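PDB 3EWM: putative sugar kinase PH1459 from Pyrococcus horikoshii, which probably phosphorylates a sugar, perhaps fructose, with ATP as the phosphate donor, as a carbohydrate kinase of the pfkB (ribokinase-like) family. Local coordinates for residues A[105-108]-A[109-112]; A[166-169]-A[170-173]. One frame throughout, in Å; residues are numbered along the deposited sequence.

Interaction 1 (A[105-108]-A[109-112])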
# COMPACT_ATOMS: atom_id res chain seq x y z
N ASP A 105 1.62 1.48 7.39
CA ASP A 105 2.24 2.40 8.32
C ASP A 105 3.72 2.60 8.05
O ASP A 105 4.28 3.60 8.46
CB ASP A 105 1.98 2.00 9.77
CG ASP A 105 2.71 0.73 10.16
OD1 ASP A 105 2.89 -0.15 9.29
OD2 ASP A 105 3.11 0.61 11.34
N ASP A 106 4.39 1.68 7.38
CA ASP A 106 5.80 1.97 7.20
C ASP A 106 5.97 2.66 5.88
O ASP A 106 6.40 2.05 4.89
CB ASP A 106 6.72 0.77 7.33
CG ASP A 106 7.97 1.13 8.10
OD1 ASP A 106 8.12 0.62 9.24
OD2 ASP A 106 8.74 1.99 7.62
N VAL A 107 5.58 3.93 5.89
CA VAL A 107 5.49 4.74 4.71
C VAL A 107 6.12 6.10 5.00
O VAL A 107 6.42 6.42 6.16
CB VAL A 107 4.01 4.92 4.26
CG1 VAL A 107 3.42 3.58 3.75
CG2 VAL A 107 3.18 5.50 5.41
N ALA A 108 6.27 6.89 3.95
CA ALA A 108 7.11 8.06 3.98
C ALA A 108 6.63 9.12 4.96
O ALA A 108 7.46 9.74 5.64
CB ALA A 108 7.24 8.64 2.60
N TYR A 109 5.31 9.32 5.07
CA TYR A 109 4.81 10.43 5.90
C TYR A 109 5.03 10.20 7.38
O TYR A 109 5.00 11.15 8.17
CB TYR A 109 3.35 10.81 5.58
CG TYR A 109 2.34 9.77 5.96
CD1 TYR A 109 1.97 9.56 7.29
CD2 TYR A 109 1.73 8.99 4.97
CE1 TYR A 109 1.03 8.62 7.64
CE2 TYR A 109 0.80 8.03 5.31
CZ TYR A 109 0.46 7.84 6.65
OH TYR A 109 -0.45 6.87 6.97
N PHE A 110 5.27 8.94 7.75
CA PHE A 110 5.59 8.55 9.12
C PHE A 110 7.09 8.61 9.41
O PHE A 110 7.51 8.42 10.55
CB PHE A 110 5.07 7.14 9.42
CG PHE A 110 3.62 7.06 9.82
CD1 PHE A 110 3.09 7.93 10.77
CD2 PHE A 110 2.79 6.08 9.28
CE1 PHE A 110 1.77 7.84 11.16
CE2 PHE A 110 1.45 5.97 9.69
CZ PHE A 110 0.95 6.85 10.63
N ASN A 111 7.87 8.96 8.39
CA ASN A 111 9.33 9.02 8.47
C ASN A 111 9.92 10.45 8.46
O ASN A 111 11.04 10.65 7.98
CB ASN A 111 9.92 8.20 7.31
CG ASN A 111 11.32 7.71 7.59
OD1 ASN A 111 11.68 7.42 8.73
ND2 ASN A 111 12.11 7.56 6.53
N MSE A 112 9.18 11.43 8.96
CA MSE A 112 9.67 12.81 8.98
C MSE A 112 10.64 13.04 10.12
O MSE A 112 10.39 12.64 11.25
CB MSE A 112 8.51 13.80 9.08
CG MSE A 112 7.80 13.98 7.76
SE MSE A 112 6.51 15.43 7.84
CE MSE A 112 5.11 14.34 8.48

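Interaction 2 (A[166-169]-A[170-173])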
# COMPACT_ATOMS: atom_id res chain seq x y z
N ASP A 166 -7.18 2.00 15.64
CA ASP A 166 -6.43 0.93 15.00
C ASP A 166 -4.97 1.30 14.78
O ASP A 166 -4.12 0.41 14.68
CB ASP A 166 -7.08 0.52 13.67
CG ASP A 166 -8.42 -0.19 13.86
OD1 ASP A 166 -8.73 -0.59 15.02
OD2 ASP A 166 -9.15 -0.34 12.86
N LEU A 167 -4.68 2.59 14.73
CA LEU A 167 -3.31 3.04 14.53
C LEU A 167 -2.50 3.04 15.81
O LEU A 167 -1.30 3.28 15.78
CB LEU A 167 -3.28 4.43 13.89
CG LEU A 167 -3.90 4.56 12.49
CD1 LEU A 167 -3.55 5.94 11.92
CD2 LEU A 167 -3.41 3.47 11.57
N TRP A 168 -3.16 2.77 16.92
CA TRP A 168 -2.49 2.84 18.21
C TRP A 168 -2.54 1.56 19.01
O TRP A 168 -2.31 1.58 20.22
CB TRP A 168 -3.11 3.95 19.05
CG TRP A 168 -2.97 5.29 18.46
CD1 TRP A 168 -3.85 5.93 17.63
CD2 TRP A 168 -1.88 6.19 18.66
NE1 TRP A 168 -3.38 7.18 17.31
CE2 TRP A 168 -2.17 7.36 17.93
CE3 TRP A 168 -0.69 6.13 19.39
CZ2 TRP A 168 -1.31 8.46 17.91
CZ3 TRP A 168 0.17 7.22 19.38
CH2 TRP A 168 -0.15 8.37 18.64
N ARG A 169 -2.82 0.43 18.37
CA ARG A 169 -2.89 -0.79 19.17
C ARG A 169 -1.51 -1.17 19.72
O ARG A 169 -0.49 -1.04 19.04
CB ARG A 169 -3.61 -1.95 18.46
CG ARG A 169 -3.15 -2.26 17.07
CD ARG A 169 -3.73 -3.61 16.59
NE ARG A 169 -5.06 -3.52 15.98
CZ ARG A 169 -5.33 -2.96 14.79
NH1 ARG A 169 -4.36 -2.39 14.08
NH2 ARG A 169 -6.58 -2.97 14.32
N GLY A 170 -1.50 -1.58 20.99
CA GLY A 170 -0.26 -1.84 21.71
C GLY A 170 0.40 -0.59 22.28
O GLY A 170 1.40 -0.69 23.00
N GLN A 171 -0.12 0.59 21.94
CA GLN A 171 0.47 1.84 22.44
C GLN A 171 -0.60 2.84 22.88
O GLN A 171 -0.44 4.07 22.76
CB GLN A 171 1.42 2.45 21.41
CG GLN A 171 0.80 2.67 20.05
CD GLN A 171 1.70 3.44 19.10
OE1 GLN A 171 2.63 4.16 19.51
NE2 GLN A 171 1.43 3.30 17.81
N GLU A 172 -1.67 2.29 23.44
CA GLU A 172 -2.81 3.07 23.87
C GLU A 172 -2.42 4.09 24.93
O GLU A 172 -2.99 5.16 24.99
CB GLU A 172 -3.93 2.15 24.35
CG GLU A 172 -4.37 1.11 23.31
CD GLU A 172 -3.54 -0.17 23.30
OE1 GLU A 172 -2.52 -0.26 24.03
OE2 GLU A 172 -3.91 -1.11 22.55
N GLU A 173 -1.42 3.76 25.75
CA GLU A 173 -0.95 4.69 26.78
C GLU A 173 -0.13 5.82 26.16
O GLU A 173 -0.26 6.97 26.56
CB GLU A 173 -0.17 3.97 27.88
CG GLU A 173 -1.04 3.04 28.71
CD GLU A 173 -0.32 2.43 29.91
OE1 GLU A 173 0.93 2.35 29.89
OE2 GLU A 173 -1.02 2.05 30.88
O HOH W 1 0.21 0.84 17.17

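Interaction 1 (A[105-108]-A[109-112])
The carbonyl oxygen of Asp105 meets the Phe110 ring at its edge, close to the ring plane, with CD2 just 3.0 Å from Asp105 O, consistent with a C-H...O contact. That same oxygen takes a weak bond from Val107 N across the inverse gamma turn centred on Asp106, so one carbonyl serves both the turn and the ring. Over the Phe110 ring sits its neighbour: Tyr109 CE1 stands 3.3 Å above the centre of the Phe110 plane. Tyr109 has CG between its own backbone N and carbonyl carbon (chi1 67°), which folds the phenol back alongside Val107. There Val107 CG2 makes a CH-pi contact over one face of the Tyr109 ring, 3.9 Å from the centroid, and lies 3.9 Å from Phe110 CD2 as well. The backbone closes the group with two bonds, Phe110 N to Val107 O at 3.2 Å and Asn111 N to Ala108 O at 2.9 Å, the i+3 to i bonds of a 3-10 turn. Outside, Arg137 pairs with the Asp105 carboxylate, and Asp105 packs on His86 of the second subunit. An inverse gamma turn running into a 3-10 turn thus carries the chain from strand 100-103, in the small beta-sheet lid of the ribokinase fold, back toward the large alpha/beta domain.

Interaction 2 (A[166-169]-A[170-173])
Gln171 reaches back along the turn to Trp168 and Leu167. Its CB lies 4.0 Å from Trp168 O; CG comes nearer, 3.3 Å from the same oxygen, because chi1 of 55° tucks it between the backbone N and carbonyl carbon. Beyond CG the chain runs extended, and CD rests 3.6 Å from Trp168 CE3, the amide and indole planes 51° apart. OE1 lies beside CE3 and CZ3 of that ring and accepts a weak bond from Arg141. At the tip, NE2 spends its two N-H bonds on Ala136 O and water 1 (2.8 Å); the weak reach to Leu167 O has to share one of them. The water donates to the carbonyls of Leu167 and Arg169, tying the amide to the backbone. The backbone is a type II beta turn closed by Gln171 N to Trp168 O at 3.0 Å, with Gly170 taking the positive phi of its third position. Glu172 bends at chi2 (86°) so that OE2 accepts Gly170 N at 2.9 Å, from above the carboxylate plane. Gln171 is the N-cap of helix 172-185, which follows the loop after strand 156-160; Trp168 folds against Met175 and Val178 of this helix and against Leu135.

Interaction 1 comes first in the chain and interaction 2 more than fifty residues later, their centres about 17 Å apart and their nearest atoms about 5 Å apart without touching. Arg137 bridges the gap: its NE pairs with Asp105 in interaction 1 and its NH1 bonds Leu167 O in interaction 2. Interaction 1 is mostly buried and aromatic, on the way out of strand 100-103 and close to the second subunit. Interaction 2 is partly buried, with Trp168 as its apolar side, and otherwise relies on backbone, amide, carboxylate and water bonds at the start of helix 172-185, untouched by another chain. Nearby, Ser140 bonds Tyr109 O in the first, and Ala136 O receives Gln171 in the second.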